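Local atomic coordinates of serine--tRNA ligase, cytoplasmic (PDB entry 3QO8), a protein that catalyses the two-step attachment of serine to tRNA(Ser), activating the amino acid with ATP to Ser-AMP and then transferring it to the acceptor end of the tRNA. Residues K87-I90 / I91-E94; K40-V43 / K44-D48; E409-I412 / C413-E417; A150-S153 / H154-L158. All blocks are in the same frame, centred on the assembly; numbering follows the deposited sequence.

Contact 1 of 4, residues K87-I90 / I91-E94; sequences KKEI and IEKE
Lys-87 and Ile-91 meet one turn apart on helix 74-107. The lysine chain runs extended, with CG anti to the backbone N (chi1 177°). Its methylenes therefore lie against the tip of Ile-91: CG is 3.7 Å and CE 3.8 Å from CD1 of Ile-91. The ammonium goes on to Asn-53 of helix 30-65, where NZ donates to OD1.

On another side of the helix, Glu-89 folds at its second torsion (chi2 51°) and turns its carboxylate toward Lys-93. The touching atom of the lysine is a methylene, not the ammonium. CE of Lys-93 is 3.6 Å from OE2 of Glu-89, while NZ stays 4.7 Å from that oxygen. OE1 of Glu-89 instead comes within 3.7 Å of OE1 of Glu-92. The two carboxylate planes are 49° apart.

The backbone is regular helix. Ile-91 N donates to Lys-87 O at 2.8 Å, and Glu-94 N donates to Ile-90 O. Ile-90 packs on Asp-48 and His-52 of the neighbouring helix, and Glu-94 accepts from the indole N-H of Trp-42.

This is one helix of the N-terminal tRNA-binding arm, a long antiparallel coiled coil. The face toward helix 30-65 carries apolar contacts and specific polar bonds. Elsewhere the Glu-89 and Glu-92 carboxylates probably repel each other mildly. Lys-93 may partly offset this, though its NZ makes no salt bridge with Glu-89.

Contact 2 of 4, residues K40-V43 / K44-D48; sequences KEWV and KLRFD
Val-43 and Phe-47 make the apolar part of this one-turn contact on helix 30-65. CG1 of Val-43 sits over one face of the phenyl ring, 4.0 Å from the Phe-47 centroid and 17° off the ring normal. This is a CH-pi contact, displaced toward the rim at CZ. Valine CG1 is anti to its own N (chi1 170°), which carries the methyl along the helix to the ring. The two side chains lie side by side and point the same way.

Trp-42 and Arg-46 meet obliquely, through CD and NH1 of the arginine. The aliphatic CD of Arg-46 is 3.7 Å from CH2 of Trp-42, and NH1 of Arg-46 is 3.8 Å from CZ3 of Trp-42. The ring and guanidinium planes are 68° apart, so the two groups do not stack. The indole N-H is used elsewhere, on Glu-94 of helix 74-107.

Among the charged groups, Glu-41 and Lys-44 run alongside each other. OE1 of Glu-41 touches CE of Lys-44 at 3.2 Å. The lysine bends at its last two torsions, and its NZ is 4.5 Å from OE1 of Glu-41, beyond a salt bridge.

Backbone bonds continue the helix: Arg-46 N donates to Trp-42 O at 2.9 Å, and Phe-47 N donates to Val-43 O.

Leu-45 touches Lys-93 of helix 74-107, the other helix of the coiled-coil arm. The side-chain contacts are mostly apolar, and Glu-41 and Lys-44 probably attract each other only weakly. Directed polar bonding is left to the main chain and to the Trp-42 link between the helices.

Contact 3 of 4, residues E409-I412 / C413-E417; sequences ERTI and CCILE. With SSA (5'-O-(N-(L-seryl)-sulfamoyl)adenosine), chain B.
The adenosine pocket of the class II catalytic core is closed on one side by Arg-410, on helix 408-419. The guanidinium lies with one face against the seryl-sulfamoyl adenosine. C2' of the ligand is 3.5 Å above its plane, toward the rim. NH2 of Arg-410 is 3.6 Å from C4 of the adenine, and CD of Arg-410 is 3.5 Å from the ribose O2'. The chain leaves the helix extended and bends at chi3 (-67°), which brings the flat group over the sugar and the base, tilted about 26° from the base plane.

This arginine belongs to motif 3 of class II synthetases, where it typically packs on the ATP adenine. Its rotation is fixed from outside the segment: NE donates to Phe-293 O and NH1 to Glu-366 O, and Phe-293 adds a cation-pi contact.

Behind the pocket the helix is buried. CG2 of Ile-412 meets CD1 of Leu-416 at 3.7 Å. CG2 of Thr-411 is 4.1 Å from CD1 of Ile-415, while its hydroxyl bonds to Ser-406 and Ala-407. Ile-412 packs on Asn-188 and Leu-191 of helix 183-200, and Cys-414 on Ala-356 and Phe-358 of strand 350-358.

Contact 4 of 4, residues A150-S153 / H154-L158; sequences AKLS and HHEVL
Ser-153 and Glu-156 form a capping box at the start of helix 154-160. Ser-153 N donates to OE1 of Glu-156 at 2.9 Å, almost straight at 171°, and OE1 receives it on its anti lone pair. The serine hydroxyl donates to the same oxygen at 3.3 Å, from 49° out of the carboxylate plane. Glu-156 N donates to Ser-153 OG. That oxygen sits between the backbone N and the carbonyl carbon (chi1 66°), where it can serve both bonds. It also lies over one face of the His-155 ring, 3.0 Å from CD2.

The box and a small apolar contact make the tight part. CB of Leu-152 is 3.6 Å from CG2 of Val-157, and Val-157 packs on Leu-416. Val-157 N donates to Ser-153 O.

The Lys-151 side is looser and wetter. A water bridges Lys-151 O and OE1 of Glu-156, donating to both at 2.8 Å. The Lys-151 side chain is exposed, and OE2 of Glu-156 has a long, weak ion pair with Lys-450.

OE1 of Glu-156 accepts from a backbone amide, a hydroxyl and a water. These three donors, with the positive end of the helix dipole, probably stabilise its negative charge.

In the fold
Contacts 1 and 2 lie on the two antiparallel helices of the tRNA-binding arm, their centres about 11 Å apart. They join directly: OE2 of Glu-94 accepts from NE1 of Trp-42 at 2.8 Å, and Ile-90 packs on Leu-45 and Asp-48. Contacts 3 and 4 form a second pair in the catalytic body, centres about 10 Å apart. Here OE2 of Glu-417 takes the N-H of His-154 at 2.9 Å, so helix 408-419 meets the first turn of helix 154-160. Contact 3 touches the bound adenosine analogue; the His-154 side chain is about 10 Å from a bound analogue. Contacts 1 and 3 are about 59 Å apart between centres.

Contact 1 of 4, residues K87-I90 / I91-E94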
loop_
_atom_site.group_PDB
_atom_site.type_symbol
_atom_site.label_atom_id
_atom_site.label_comp_id
_atom_site.label_asym_id
_atom_site.label_seq_id
_atom_site.Cartn_x
_atom_site.Cartn_y
_atom_site.Cartn_z
ATOM N N LYS A 87 2.739 27.122 -43.960
ATOM C CA LYS A 87 3.526 26.868 -42.759
ATOM C C LYS A 87 2.660 26.296 -41.645
ATOM O O LYS A 87 3.066 25.350 -40.967
ATOM C CB LYS A 87 4.227 28.142 -42.287
ATOM C CG LYS A 87 5.017 27.982 -40.995
ATOM C CD LYS A 87 5.577 29.326 -40.539
ATOM C CE LYS A 87 6.296 29.206 -39.208
ATOM N NZ LYS A 87 7.026 30.462 -38.880
ATOM N N LYS A 88 1.474 26.870 -41.452
ATOM C CA LYS A 88 0.544 26.333 -40.466
ATOM C C LYS A 88 0.316 24.840 -40.681
ATOM O O LYS A 88 0.367 24.047 -39.737
ATOM C CB LYS A 88 -0.793 27.070 -40.511
ATOM C CG LYS A 88 -0.722 28.481 -39.968
ATOM C CD LYS A 88 -2.089 29.143 -39.951
ATOM C CE LYS A 88 -1.959 30.619 -39.611
ATOM N NZ LYS A 88 -3.292 31.301 -39.576
ATOM N N GLU A 89 0.062 24.460 -41.924
ATOM C CA GLU A 89 -0.192 23.067 -42.245
ATOM C C GLU A 89 1.032 22.198 -41.958
ATOM O O GLU A 89 0.925 21.143 -41.335
ATOM C CB GLU A 89 -0.624 22.930 -43.703
ATOM C CG GLU A 89 -1.184 21.563 -44.039
ATOM C CD GLU A 89 -2.269 21.143 -43.069
ATOM O OE1 GLU A 89 -2.987 22.032 -42.559
ATOM O OE2 GLU A 89 -2.396 19.928 -42.806
ATOM N N ILE A 90 2.194 22.648 -42.421
ATOM C CA ILE A 90 3.445 21.929 -42.197
ATOM C C ILE A 90 3.703 21.741 -40.705
ATOM O O ILE A 90 4.095 20.662 -40.270
ATOM C CB ILE A 90 4.633 22.665 -42.844
ATOM C CG1 ILE A 90 4.472 22.697 -44.364
ATOM C CG2 ILE A 90 5.951 22.010 -42.471
ATOM C CD1 ILE A 90 5.452 23.613 -45.061
ATOM N N ILE A 91 3.466 22.791 -39.920
ATOM C CA ILE A 91 3.672 22.729 -38.474
ATOM C C ILE A 91 2.822 21.625 -37.851
ATOM O O ILE A 91 3.271 20.895 -36.958
ATOM C CB ILE A 91 3.367 24.084 -37.806
ATOM C CG1 ILE A 91 4.514 25.058 -38.066
ATOM C CG2 ILE A 91 3.150 23.913 -36.308
ATOM C CD1 ILE A 91 4.192 26.481 -37.706
ATOM N N GLU A 92 1.598 21.497 -38.347
ATOM C CA GLU A 92 0.666 20.499 -37.851
ATOM C C GLU A 92 1.101 19.085 -38.242
ATOM O O GLU A 92 1.061 18.166 -37.424
ATOM C CB GLU A 92 -0.728 20.794 -38.392
ATOM C CG GLU A 92 -1.831 19.960 -37.785
ATOM C CD GLU A 92 -3.204 20.456 -38.194
ATOM O OE1 GLU A 92 -3.274 21.490 -38.894
ATOM O OE2 GLU A 92 -4.209 19.816 -37.817
ATOM N N LYS A 93 1.515 18.915 -39.495
ATOM C CA LYS A 93 1.995 17.620 -39.967
ATOM C C LYS A 93 3.267 17.194 -39.241
ATOM O O LYS A 93 3.429 16.028 -38.885
ATOM C CB LYS A 93 2.262 17.658 -41.467
ATOM C CG LYS A 93 1.028 17.848 -42.321
ATOM C CD LYS A 93 1.410 17.936 -43.790
ATOM C CE LYS A 93 0.198 18.221 -44.661
ATOM N NZ LYS A 93 0.584 18.449 -46.079
ATOM N N GLU A 94 4.177 18.138 -39.037
ATOM C CA GLU A 94 5.436 17.822 -38.389
ATOM C C GLU A 94 5.175 17.266 -36.994
ATOM O O GLU A 94 5.719 16.230 -36.617
ATOM C CB GLU A 94 6.351 19.050 -38.338
ATOM C CG GLU A 94 7.759 18.759 -37.824
ATOM C CD GLU A 94 7.924 19.103 -36.355
ATOM O OE1 GLU A 94 7.466 20.195 -35.958
ATOM O OE2 GLU A 94 8.503 18.288 -35.596
#

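Contact 2 of 4, residues K40-V43 / K44-D48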
loop_
_atom_site.group_PDB
_atom_site.type_symbol
_atom_site.label_atom_id
_atom_site.label_comp_id
_atom_site.label_asym_id
_atom_site.label_seq_id
_atom_site.Cartn_x
_atom_site.Cartn_y
_atom_site.Cartn_z
ATOM N N LYS A 40 12.078 9.823 -42.153
ATOM C CA LYS A 40 12.391 10.545 -43.374
ATOM C C LYS A 40 11.297 11.550 -43.707
ATOM O O LYS A 40 11.585 12.655 -44.167
ATOM C CB LYS A 40 12.605 9.590 -44.546
ATOM C CG LYS A 40 13.772 8.628 -44.355
ATOM C CD LYS A 40 14.119 7.901 -45.647
ATOM C CE LYS A 40 15.234 6.889 -45.410
ATOM N NZ LYS A 40 15.425 5.977 -46.567
ATOM N N GLU A 41 10.043 11.167 -43.484
ATOM C CA GLU A 41 8.940 12.099 -43.684
ATOM C C GLU A 41 9.095 13.283 -42.746
ATOM O O GLU A 41 8.942 14.435 -43.141
ATOM C CB GLU A 41 7.598 11.405 -43.467
ATOM C CG GLU A 41 7.339 10.321 -44.489
ATOM C CD GLU A 41 7.575 10.807 -45.917
ATOM O OE1 GLU A 41 7.256 11.985 -46.206
ATOM O OE2 GLU A 41 8.083 10.015 -46.751
ATOM N N TRP A 42 9.420 12.995 -41.497
ATOM C CA TRP A 42 9.616 14.050 -40.517
ATOM C C TRP A 42 10.710 15.018 -40.962
ATOM O O TRP A 42 10.529 16.233 -40.913
ATOM C CB TRP A 42 9.948 13.453 -39.150
ATOM C CG TRP A 42 10.217 14.498 -38.148
ATOM C CD1 TRP A 42 9.294 15.208 -37.436
ATOM C CD2 TRP A 42 11.499 14.994 -37.757
ATOM N NE1 TRP A 42 9.926 16.106 -36.617
ATOM C CE2 TRP A 42 11.279 15.996 -36.793
ATOM C CE3 TRP A 42 12.814 14.684 -38.124
ATOM C CZ2 TRP A 42 12.327 16.693 -36.190
ATOM C CZ3 TRP A 42 13.853 15.375 -37.523
ATOM C CH2 TRP A 42 13.603 16.369 -36.569
ATOM N N VAL A 43 11.840 14.476 -41.417
ATOM C CA VAL A 43 12.950 15.305 -41.881
ATOM C C VAL A 43 12.528 16.188 -43.045
ATOM O O VAL A 43 12.886 17.366 -43.094
ATOM C CB VAL A 43 14.168 14.457 -42.307
ATOM C CG1 VAL A 43 15.199 15.326 -43.013
ATOM C CG2 VAL A 43 14.782 13.773 -41.103
ATOM N N LYS A 44 11.772 15.615 -43.980
ATOM C CA LYS A 44 11.251 16.373 -45.116
ATOM C C LYS A 44 10.438 17.570 -44.643
ATOM O O LYS A 44 10.619 18.698 -45.117
ATOM C CB LYS A 44 10.404 15.472 -46.023
ATOM C CG LYS A 44 11.235 14.564 -46.928
ATOM C CD LYS A 44 10.455 13.336 -47.396
ATOM C CE LYS A 44 9.157 13.712 -48.098
ATOM N NZ LYS A 44 9.388 14.426 -49.386
ATOM N N LEU A 45 9.542 17.321 -43.695
ATOM C CA LEU A 45 8.729 18.395 -43.136
ATOM C C LEU A 45 9.581 19.471 -42.459
ATOM O O LEU A 45 9.304 20.665 -42.595
ATOM C CB LEU A 45 7.690 17.822 -42.169
ATOM C CG LEU A 45 6.567 17.051 -42.875
ATOM C CD1 LEU A 45 5.738 16.247 -41.897
ATOM C CD2 LEU A 45 5.690 18.014 -43.666
ATOM N N ARG A 46 10.613 19.048 -41.735
ATOM C CA ARG A 46 11.519 19.981 -41.061
ATOM C C ARG A 46 12.233 20.888 -42.073
ATOM O O ARG A 46 12.348 22.104 -41.867
ATOM C CB ARG A 46 12.537 19.221 -40.201
ATOM C CG ARG A 46 13.430 20.105 -39.334
ATOM C CD ARG A 46 14.559 19.302 -38.683
ATOM N NE ARG A 46 15.576 18.891 -39.652
ATOM C CZ ARG A 46 16.620 18.116 -39.369
ATOM N NH1 ARG A 46 16.797 17.652 -38.137
ATOM N NH2 ARG A 46 17.489 17.802 -40.320
ATOM N N PHE A 47 12.705 20.300 -43.172
ATOM C CA PHE A 47 13.325 21.088 -44.232
ATOM C C PHE A 47 12.326 22.073 -44.823
ATOM O O PHE A 47 12.649 23.241 -45.034
ATOM C CB PHE A 47 13.886 20.196 -45.347
ATOM C CG PHE A 47 15.141 19.473 -44.969
ATOM C CD1 PHE A 47 15.695 19.625 -43.708
ATOM C CD2 PHE A 47 15.778 18.646 -45.881
ATOM C CE1 PHE A 47 16.856 18.955 -43.359
ATOM C CE2 PHE A 47 16.940 17.977 -45.542
ATOM C CZ PHE A 47 17.480 18.128 -44.281
ATOM N N ASP A 48 11.115 21.593 -45.095
ATOM C CA ASP A 48 10.074 22.432 -45.682
ATOM C C ASP A 48 9.714 23.590 -44.741
ATOM O O ASP A 48 9.554 24.731 -45.170
ATOM C CB ASP A 48 8.840 21.593 -46.030
ATOM C CG ASP A 48 7.953 22.261 -47.070
ATOM O OD1 ASP A 48 8.341 23.330 -47.594
ATOM O OD2 ASP A 48 6.874 21.712 -47.376
#

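Contact 3 of 4, residues E409-I412 / C413-E417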
loop_
_atom_site.group_PDB
_atom_site.type_symbol
_atom_site.label_atom_id
_atom_site.label_comp_id
_atom_site.label_asym_id
_atom_site.label_seq_id
_atom_site.Cartn_x
_atom_site.Cartn_y
_atom_site.Cartn_z
ATOM N N GLU A 409 7.369 -12.286 1.119
ATOM C CA GLU A 409 6.367 -13.336 1.313
ATOM C C GLU A 409 6.775 -14.606 0.534
ATOM O O GLU A 409 6.668 -15.720 1.053
ATOM C CB GLU A 409 4.968 -12.873 0.901
ATOM C CG GLU A 409 4.228 -12.040 2.008
ATOM C CD GLU A 409 4.584 -10.552 2.010
ATOM O OE1 GLU A 409 5.400 -10.121 1.178
ATOM O OE2 GLU A 409 4.045 -9.808 2.869
ATOM N N ARG A 410 7.240 -14.443 -0.703
ATOM C CA ARG A 410 7.652 -15.620 -1.484
ATOM C C ARG A 410 8.918 -16.259 -0.913
ATOM O O ARG A 410 9.062 -17.488 -0.888
ATOM C CB ARG A 410 7.818 -15.312 -2.979
ATOM C CG ARG A 410 8.102 -16.588 -3.793
ATOM C CD ARG A 410 8.172 -16.339 -5.304
ATOM N NE ARG A 410 6.868 -15.942 -5.823
ATOM C CZ ARG A 410 6.602 -15.801 -7.115
ATOM N NH1 ARG A 410 7.549 -16.055 -8.019
ATOM N NH2 ARG A 410 5.386 -15.431 -7.496
ATOM N N THR A 411 9.835 -15.428 -0.425
ATOM C CA THR A 411 11.011 -15.947 0.255
ATOM C C THR A 411 10.622 -16.726 1.514
ATOM O O THR A 411 11.224 -17.735 1.825
ATOM C CB THR A 411 12.011 -14.824 0.598
ATOM O OG1 THR A 411 12.528 -14.292 -0.625
ATOM C CG2 THR A 411 13.168 -15.364 1.429
ATOM N N ILE A 412 9.616 -16.250 2.241
ATOM C CA ILE A 412 9.108 -17.006 3.377
ATOM C C ILE A 412 8.642 -18.387 2.929
ATOM O O ILE A 412 8.939 -19.393 3.583
ATOM C CB ILE A 412 7.958 -16.283 4.098
ATOM C CG1 ILE A 412 8.508 -15.095 4.912
ATOM C CG2 ILE A 412 7.201 -17.282 5.007
ATOM C CD1 ILE A 412 7.420 -14.139 5.481
ATOM N N CYS A 413 7.933 -18.450 1.807
ATOM C CA CYS A 413 7.482 -19.757 1.304
ATOM C C CYS A 413 8.643 -20.742 1.127
ATOM O O CYS A 413 8.538 -21.915 1.477
ATOM C CB CYS A 413 6.732 -19.600 -0.018
ATOM S SG CYS A 413 5.200 -18.657 0.147
ATOM N N CYS A 414 9.762 -20.261 0.603
ATOM C CA CYS A 414 10.929 -21.128 0.393
ATOM C C CYS A 414 11.545 -21.584 1.719
ATOM O O CYS A 414 11.930 -22.756 1.897
ATOM C CB CYS A 414 11.985 -20.398 -0.434
ATOM S SG CYS A 414 13.324 -21.481 -0.959
ATOM N N ILE A 415 11.644 -20.644 2.652
ATOM C CA ILE A 415 12.101 -20.952 3.996
ATOM C C ILE A 415 11.220 -22.014 4.646
ATOM O O ILE A 415 11.719 -22.987 5.223
ATOM C CB ILE A 415 12.124 -19.671 4.872
ATOM C CG1 ILE A 415 13.274 -18.759 4.406
ATOM C CG2 ILE A 415 12.258 -20.039 6.357
ATOM C CD1 ILE A 415 13.247 -17.368 4.978
ATOM N N LEU A 416 9.911 -21.816 4.575
ATOM C CA LEU A 416 8.980 -22.766 5.186
ATOM C C LEU A 416 9.235 -24.188 4.696
ATOM O O LEU A 416 9.279 -25.131 5.496
ATOM C CB LEU A 416 7.538 -22.375 4.894
ATOM C CG LEU A 416 7.080 -21.044 5.522
ATOM C CD1 LEU A 416 5.686 -20.681 5.066
ATOM C CD2 LEU A 416 7.137 -21.101 7.038
ATOM N N GLU A 417 9.386 -24.375 3.388
ATOM C CA GLU A 417 9.542 -25.752 2.907
ATOM C C GLU A 417 10.904 -26.313 3.294
ATOM O O GLU A 417 11.027 -27.499 3.589
ATOM C CB GLU A 417 9.274 -25.884 1.400
ATOM C CG GLU A 417 7.838 -25.524 1.022
ATOM C CD GLU A 417 7.430 -26.008 -0.359
ATOM O OE1 GLU A 417 8.255 -26.638 -1.058
ATOM O OE2 GLU A 417 6.266 -25.765 -0.737
HETATM N N10 SSA B . 12.001 -4.903 -10.199
HETATM C CA SSA B . 12.184 -6.262 -10.702
HETATM C CB SSA B . 13.257 -6.982 -9.886
HETATM O OG SSA B . 12.777 -7.261 -8.555
HETATM C C9 SSA B . 10.889 -7.023 -10.636
HETATM O O9 SSA B . 9.891 -6.546 -10.110
HETATM N N8 SSA B . 10.900 -8.239 -11.175
HETATM S S1 SSA B . 9.731 -9.308 -10.938
HETATM O O1S SSA B . 8.505 -8.960 -11.595
HETATM O O2S SSA B . 10.187 -10.579 -11.397
HETATM O "O5'" SSA B . 9.468 -9.454 -9.427
HETATM C "C5'" SSA B . 10.526 -9.715 -8.521
HETATM C "C4'" SSA B . 10.120 -10.854 -7.581
HETATM O "O4'" SSA B . 8.942 -10.561 -6.820
HETATM C "C3'" SSA B . 9.786 -12.146 -8.293
HETATM O "O3'" SSA B . 10.994 -12.817 -8.683
HETATM C "C2'" SSA B . 9.002 -12.877 -7.210
HETATM O "O2'" SSA B . 9.900 -13.452 -6.242
HETATM C "C1'" SSA B . 8.229 -11.754 -6.520
HETATM N N9 SSA B . 6.860 -11.661 -7.068
HETATM C C8 SSA B . 6.507 -11.258 -8.299
HETATM N N7 SSA B . 5.163 -11.332 -8.409
HETATM C C5 SSA B . 4.688 -11.776 -7.231
HETATM C C6 SSA B . 3.415 -12.031 -6.756
HETATM N N6 SSA B . 2.358 -11.830 -7.572
HETATM N N1 SSA B . 3.256 -12.477 -5.489
HETATM C C2 SSA B . 4.317 -12.672 -4.697
HETATM N N3 SSA B . 5.561 -12.422 -5.126
HETATM C C4 SSA B . 5.763 -11.988 -6.392
#

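Contact 4 of 4, residues A150-S153 / H154-L158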
loop_
_atom_site.group_PDB
_atom_site.type_symbol
_atom_site.label_atom_id
_atom_site.label_comp_id
_atom_site.label_asym_id
_atom_site.label_seq_id
_atom_site.Cartn_x
_atom_site.Cartn_y
_atom_site.Cartn_z
ATOM N N ALA A 150 10.404 -33.342 3.333
ATOM C CA ALA A 150 9.668 -32.114 3.020
ATOM C C ALA A 150 8.218 -32.522 2.826
ATOM O O ALA A 150 7.727 -32.654 1.706
ATOM C CB ALA A 150 10.225 -31.432 1.789
ATOM N N LYS A 151 7.559 -32.760 3.952
ATOM C CA LYS A 151 6.240 -33.380 3.976
ATOM C C LYS A 151 5.126 -32.385 3.642
ATOM O O LYS A 151 4.100 -32.768 3.083
ATOM C CB LYS A 151 6.001 -33.993 5.359
ATOM C CG LYS A 151 4.710 -34.766 5.507
ATOM C CD LYS A 151 4.662 -35.448 6.857
ATOM C CE LYS A 151 3.268 -35.960 7.161
ATOM N NZ LYS A 151 2.808 -36.960 6.171
ATOM N N LEU A 152 5.327 -31.111 3.981
ATOM C CA LEU A 152 4.264 -30.122 3.818
ATOM C C LEU A 152 4.651 -29.052 2.815
ATOM O O LEU A 152 5.813 -28.712 2.708
ATOM C CB LEU A 152 3.962 -29.441 5.151
ATOM C CG LEU A 152 3.551 -30.390 6.266
ATOM C CD1 LEU A 152 3.318 -29.609 7.539
ATOM C CD2 LEU A 152 2.311 -31.169 5.855
ATOM N N SER A 153 3.671 -28.515 2.098
ATOM C CA SER A 153 3.914 -27.368 1.216
ATOM C C SER A 153 4.076 -26.104 2.062
ATOM O O SER A 153 3.729 -26.083 3.242
ATOM C CB SER A 153 2.719 -27.159 0.295
ATOM O OG SER A 153 1.614 -26.768 1.093
ATOM N N HIS A 154 4.581 -25.033 1.455
ATOM C CA HIS A 154 4.746 -23.796 2.202
ATOM C C HIS A 154 3.443 -23.354 2.847
ATOM O O HIS A 154 3.446 -22.888 3.982
ATOM C CB HIS A 154 5.301 -22.684 1.313
ATOM C CG HIS A 154 4.564 -22.518 0.020
ATOM N ND1 HIS A 154 3.445 -21.722 -0.104
ATOM C CD2 HIS A 154 4.796 -23.032 -1.209
ATOM C CE1 HIS A 154 3.017 -21.751 -1.353
ATOM N NE2 HIS A 154 3.819 -22.541 -2.046
ATOM N N HIS A 155 2.319 -23.503 2.154
ATOM C CA HIS A 155 1.079 -22.997 2.751
ATOM C C HIS A 155 0.598 -23.857 3.926
ATOM O O HIS A 155 0.008 -23.347 4.879
ATOM C CB HIS A 155 -0.024 -22.766 1.714
ATOM C CG HIS A 155 -0.535 -24.015 1.073
ATOM N ND1 HIS A 155 -1.611 -24.720 1.573
ATOM C CD2 HIS A 155 -0.142 -24.671 -0.044
ATOM C CE1 HIS A 155 -1.846 -25.764 0.800
ATOM N NE2 HIS A 155 -0.970 -25.757 -0.190
ATOM N N GLU A 156 0.887 -25.153 3.869
ATOM C CA GLU A 156 0.567 -26.062 4.965
ATOM C C GLU A 156 1.423 -25.782 6.197
ATOM O O GLU A 156 0.923 -25.742 7.319
ATOM C CB GLU A 156 0.740 -27.525 4.508
ATOM C CG GLU A 156 -0.412 -28.005 3.618
ATOM C CD GLU A 156 -0.131 -29.344 2.924
ATOM O OE1 GLU A 156 1.036 -29.613 2.585
ATOM O OE2 GLU A 156 -1.084 -30.122 2.705
ATOM N N VAL A 157 2.721 -25.606 5.986
ATOM C CA VAL A 157 3.592 -25.202 7.082
ATOM C C VAL A 157 3.068 -23.918 7.726
ATOM O O VAL A 157 2.887 -23.853 8.938
ATOM C CB VAL A 157 5.025 -24.981 6.597
ATOM C CG1 VAL A 157 5.910 -24.449 7.740
ATOM C CG2 VAL A 157 5.594 -26.299 6.020
ATOM N N LEU A 158 2.810 -22.899 6.914
ATOM C CA LEU A 158 2.397 -21.608 7.459
ATOM C C LEU A 158 1.087 -21.739 8.221
ATOM O O LEU A 158 0.905 -21.104 9.244
ATOM C CB LEU A 158 2.271 -20.557 6.357
ATOM C CG LEU A 158 2.184 -19.085 6.778
ATOM C CD1 LEU A 158 3.305 -18.688 7.762
ATOM C CD2 LEU A 158 2.224 -18.213 5.530
HETATM O O HOH W 1 1.337 -32.367 2.601
#